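Local coordinates for D-3-phosphoglycerate dehydrogenase-related protein (PDB 4S1V), which acts as a phosphoglycerate oxidoreductase of the D-isomer-specific 2-hydroxyacid dehydrogenase family, probably using a nicotinamide cofactor, at the interface of chains A and B. Numbering follows the deposited sequence. Chains: chain A/B, D-3-phosphoglycerate dehydrogenase-related protein.

The centres of the C-alpha atoms of contact 1 and contact 2 lie about 13 Å apart, along one continuous stretch of the interface. Chain A lends both the connection that follows helix 121-130, with A:Gln134 and A:Leu141 in contact 2 and A:Arg143, A:Thr144 and A:Ser146 in contact 1. Chain B answers with the segment 289-297, whose residues go to contact 2 (B:Leu289, B:Val292), then contact 1 (B:Glu293, B:Asn295), then contact 2 again (B:Tyr297). Contact 1 adds helix 104-118, and contact 2 adds B:Tyr10, B:Gln11 and B:Arg57. Two-fold symmetry repeats both, so four such patches probably help to hold this pair of chains together.

Contact 1: the interface of chains A and B. Residues chain A 143-144, 146; chain B 104-105, 108, 293, 295.
The carboxylate of B:Glu293 is gripped from its two opposite faces at OE2: the backbone N of A:Thr144 comes over one face at 2.9 Å, and the backbone N of B:Asn295 meets the same oxygen from the other, also at 2.9 Å. Both donors sit well out of the carboxylate plane, and the A:Thr144 bond is bent to 149° at its hydrogen. The carboxylate of B:Glu108 is used differently: its OE2 accepts from A:Ser146 N on the syn lone pair, at 3.2 Å and 136° at the hydrogen. Bending of the B:Glu293 chain at chi2 (-81°) folds the carboxylate back to the start of helix 294-312, where the helix end would probably steady its negative charge. A:Thr144 crosses this side chain at about a right angle. Its hydroxyl OG1 stands between the backbone N and the carbonyl carbon, beside the amide of B:Asn295, and adds a weak bond to B:Glu293 OE2. Its methyl CG2 rests 3.5 Å from B:Glu293 CD and 3.7 Å from B:Ala105 CA, on the side of helix 104-118. Farther on, A:Ser146 CB packs against the B:Val104 methyl CG1 at 3.6 Å. The patch thus fastens an extended strip of chain A across two helix starts of chain B, probably helping to hold the dimer together.

Contact 2: the interface of chains A and B. Residues chain A 124, 134, 141; chain B 10-11, 57, 289, 292, 297.
A:Gln134 adopts a left-handed backbone conformation (phi 57°, psi 43°) as it extends its side chain into chain B between B:Tyr10, B:Arg57 and B:Val292. With CG swung away from the backbone N (chi1 -151°) and the chain straight beyond it, the amide arrives at the edge of the B:Tyr10 ring, CD lying in the ring plane. The B:Arg57 side chain comes from the opposite direction, its guanidinium turned steeply against the amide, with NH2 near OE1; that NH2 also donates to B:Tyr297 OH at 3.0 Å, a bond within chain B that helps to place the arginine. Water 2 lies 2.7 Å from A:Gln134 OE1 and joins it to B:Gln11 OE1. The phenol of A:Tyr124 is held on two sides. Over the centre of one ring face sits the B:Leu289 methyl CD2, 3.4 Å from the centroid, in a CH-pi contact. At the edge, its OH donates to B:Gln11 OE1 at 2.7 Å, in the carbonyl plane and on a lone pair, while B:Gln11 NE2 returns a weak bond; the ring and amide planes are nearly perpendicular. Water 1 connects the same hydroxyl to the backbone carbonyl O of B:Val292, 2.7 Å from the latter. A:Leu141 forks over chain B: CD2 packs on B:Val292 CG1 at 3.5 Å, and CD1 reaches B:Tyr297 CD2 at 3.7 Å. Because B:Leu289 directly follows the histidine that is catalytic in this family, this patch probably steadies the walls of the partner's active-site cleft as well as the dimer.

Contact 1: the interface of chains A and B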
loop_
_atom_site.group_PDB
_atom_site.type_symbol
_atom_site.label_atom_id
_atom_site.label_comp_id
_atom_site.label_asym_id
_atom_site.label_seq_id
_atom_site.Cartn_x
_atom_site.Cartn_y
_atom_site.Cartn_z
ATOM N N ARG A 143 26.013 9.090 11.634
ATOM C CA ARG A 143 27.445 9.342 11.499
ATOM C C ARG A 143 27.991 9.142 10.095
ATOM O O ARG A 143 27.412 8.411 9.282
ATOM C CB ARG A 143 28.263 8.541 12.533
ATOM C CG ARG A 143 27.579 7.304 13.102
ATOM C CD ARG A 143 27.860 6.069 12.262
ATOM N NE ARG A 143 28.858 5.188 12.878
ATOM C CZ ARG A 143 29.206 3.997 12.394
ATOM N NH1 ARG A 143 28.637 3.534 11.279
ATOM N NH2 ARG A 143 30.112 3.263 13.024
ATOM N N THR A 144 29.108 9.809 9.824
ATOM C CA THR A 144 29.825 9.656 8.568
ATOM C C THR A 144 30.567 8.322 8.501
ATOM O O THR A 144 30.929 7.737 9.521
ATOM C CB THR A 144 30.838 10.797 8.322
ATOM O OG1 THR A 144 31.610 11.028 9.510
ATOM C CG2 THR A 144 30.115 12.073 7.929
ATOM N N SER A 146 33.284 8.427 6.704
ATOM C CA SER A 146 34.632 9.005 6.638
ATOM C C SER A 146 35.413 8.836 7.935
ATOM O O SER A 146 34.934 9.212 9.007
ATOM C CB SER A 146 34.576 10.484 6.269
ATOM O OG SER A 146 35.860 10.941 5.862
ATOM N N VAL B 104 31.753 17.084 4.308
ATOM C CA VAL B 104 31.791 15.611 4.335
ATOM C C VAL B 104 30.411 14.975 4.588
ATOM O O VAL B 104 29.932 14.172 3.775
ATOM C CB VAL B 104 32.818 15.070 5.364
ATOM C CG1 VAL B 104 32.933 13.560 5.252
ATOM C CG2 VAL B 104 34.188 15.711 5.156
ATOM N N ALA B 105 29.789 15.340 5.706
ATOM C CA ALA B 105 28.473 14.811 6.072
ATOM C C ALA B 105 27.377 15.108 5.036
ATOM O O ALA B 105 26.653 14.193 4.659
ATOM C CB ALA B 105 28.055 15.284 7.457
ATOM N N GLU B 108 27.924 12.888 1.881
ATOM C CA GLU B 108 27.478 11.526 2.170
ATOM C C GLU B 108 25.950 11.422 2.266
ATOM O O GLU B 108 25.369 10.451 1.787
ATOM C CB GLU B 108 28.135 10.972 3.441
ATOM C CG GLU B 108 29.533 10.409 3.192
ATOM C CD GLU B 108 30.212 9.845 4.438
ATOM O OE1 GLU B 108 29.528 9.266 5.319
ATOM O OE2 GLU B 108 31.455 9.972 4.516
ATOM N N GLU B 293 24.830 15.311 11.902
ATOM C CA GLU B 293 25.725 14.167 11.934
ATOM C C GLU B 293 26.743 14.399 13.065
ATOM O O GLU B 293 27.063 15.548 13.376
ATOM C CB GLU B 293 26.402 14.027 10.560
ATOM C CG GLU B 293 27.311 12.817 10.374
ATOM C CD GLU B 293 28.695 13.046 10.964
ATOM O OE1 GLU B 293 29.225 14.175 10.836
ATOM O OE2 GLU B 293 29.250 12.109 11.563
ATOM N N ASN B 295 30.257 13.839 13.704
ATOM C CA ASN B 295 31.491 14.592 13.415
ATOM C C ASN B 295 31.247 16.034 12.974
ATOM O O ASN B 295 31.994 16.937 13.361
ATOM C CB ASN B 295 32.360 13.884 12.371
ATOM C CG ASN B 295 32.989 12.604 12.895
ATOM O OD1 ASN B 295 32.925 12.302 14.087
ATOM N ND2 ASN B 295 33.590 11.839 11.999
#

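Contact 2: the interface of chains A and B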
loop_
_atom_site.group_PDB
_atom_site.type_symbol
_atom_site.label_atom_id
_atom_site.label_comp_id
_atom_site.label_asym_id
_atom_site.label_seq_id
_atom_site.Cartn_x
_atom_site.Cartn_y
_atom_site.Cartn_z
ATOM N N TYR A 124 14.171 8.607 10.239
ATOM C CA TYR A 124 13.994 10.047 10.043
ATOM C C TYR A 124 12.866 10.362 9.041
ATOM O O TYR A 124 12.071 11.290 9.254
ATOM C CB TYR A 124 15.292 10.680 9.552
ATOM C CG TYR A 124 16.281 11.167 10.604
ATOM C CD1 TYR A 124 15.950 12.194 11.492
ATOM C CD2 TYR A 124 17.578 10.643 10.659
ATOM C CE1 TYR A 124 16.868 12.660 12.420
ATOM C CE2 TYR A 124 18.503 11.103 11.579
ATOM C CZ TYR A 124 18.151 12.118 12.452
ATOM O OH TYR A 124 19.074 12.577 13.372
ATOM N N GLN A 134 12.809 15.945 12.093
ATOM C CA GLN A 134 14.163 15.559 12.480
ATOM C C GLN A 134 14.193 14.749 13.777
ATOM O O GLN A 134 15.036 14.979 14.645
ATOM C CB GLN A 134 15.049 16.800 12.590
ATOM C CG GLN A 134 16.515 16.556 12.292
ATOM C CD GLN A 134 17.302 17.849 12.262
ATOM O OE1 GLN A 134 17.992 18.185 13.221
ATOM N NE2 GLN A 134 17.193 18.590 11.160
ATOM N N LEU A 141 22.068 11.002 16.801
ATOM C CA LEU A 141 22.698 11.486 15.571
ATOM C C LEU A 141 23.235 10.337 14.727
ATOM O O LEU A 141 23.683 9.326 15.260
ATOM C CB LEU A 141 23.844 12.454 15.896
ATOM C CG LEU A 141 23.507 13.892 16.314
ATOM C CD1 LEU A 141 24.752 14.618 16.795
ATOM C CD2 LEU A 141 22.851 14.673 15.181
ATOM N N TYR B 10 16.757 20.038 17.998
ATOM C CA TYR B 10 15.547 19.216 18.028
ATOM C C TYR B 10 15.706 17.881 18.733
ATOM O O TYR B 10 14.808 17.449 19.452
ATOM C CB TYR B 10 14.968 18.998 16.627
ATOM C CG TYR B 10 14.876 20.263 15.818
ATOM C CD1 TYR B 10 14.147 21.359 16.279
ATOM C CD2 TYR B 10 15.525 20.368 14.597
ATOM C CE1 TYR B 10 14.072 22.529 15.538
ATOM C CE2 TYR B 10 15.460 21.526 13.851
ATOM C CZ TYR B 10 14.735 22.605 14.321
ATOM O OH TYR B 10 14.668 23.752 13.573
ATOM N N GLN B 11 16.837 17.219 18.518
ATOM C CA GLN B 11 17.044 15.914 19.128
ATOM C C GLN B 11 17.684 15.935 20.520
ATOM O O GLN B 11 17.845 14.876 21.121
ATOM C CB GLN B 11 17.822 14.994 18.192
ATOM C CG GLN B 11 16.944 14.332 17.152
ATOM C CD GLN B 11 17.759 13.659 16.084
ATOM O OE1 GLN B 11 18.386 14.324 15.256
ATOM N NE2 GLN B 11 17.771 12.338 16.099
ATOM N N ARG B 57 18.367 27.709 11.166
ATOM C CA ARG B 57 17.100 27.255 11.731
ATOM C C ARG B 57 16.237 28.380 12.298
ATOM O O ARG B 57 15.016 28.293 12.262
ATOM C CB ARG B 57 17.331 26.153 12.756
ATOM C CG ARG B 57 17.848 24.883 12.108
ATOM C CD ARG B 57 18.220 23.847 13.152
ATOM N NE ARG B 57 18.953 22.740 12.555
ATOM C CZ ARG B 57 19.310 21.648 13.221
ATOM N NH1 ARG B 57 18.993 21.528 14.503
ATOM N NH2 ARG B 57 19.977 20.682 12.601
ATOM N N LEU B 289 18.802 16.727 6.731
ATOM C CA LEU B 289 19.783 15.925 7.459
ATOM C C LEU B 289 21.237 16.187 7.086
ATOM O O LEU B 289 22.141 15.789 7.830
ATOM C CB LEU B 289 19.484 14.433 7.277
ATOM C CG LEU B 289 18.180 13.895 7.873
ATOM C CD1 LEU B 289 18.048 12.420 7.556
ATOM C CD2 LEU B 289 18.136 14.119 9.380
ATOM N N VAL B 292 23.479 17.229 9.722
ATOM C CA VAL B 292 23.059 16.696 11.019
ATOM C C VAL B 292 23.685 15.311 11.232
ATOM O O VAL B 292 23.148 14.283 10.804
ATOM C CB VAL B 292 21.518 16.664 11.148
ATOM C CG1 VAL B 292 21.101 16.267 12.557
ATOM C CG2 VAL B 292 20.925 18.024 10.794
ATOM N N TYR B 297 28.615 17.911 13.770
ATOM C CA TYR B 297 28.208 18.662 14.945
ATOM C C TYR B 297 29.415 19.011 15.814
ATOM O O TYR B 297 29.524 20.145 16.287
ATOM C CB TYR B 297 27.140 17.911 15.744
ATOM C CG TYR B 297 25.705 18.329 15.432
ATOM C CD1 TYR B 297 25.324 18.736 14.150
ATOM C CD2 TYR B 297 24.727 18.290 16.422
ATOM C CE1 TYR B 297 24.018 19.111 13.876
ATOM C CE2 TYR B 297 23.426 18.647 16.158
ATOM C CZ TYR B 297 23.068 19.062 14.890
ATOM O OH TYR B 297 21.757 19.427 14.651
HETATM O O HOH W 1 21.685 12.483 12.201
HETATM O O HOH W 2 18.186 17.319 15.784
#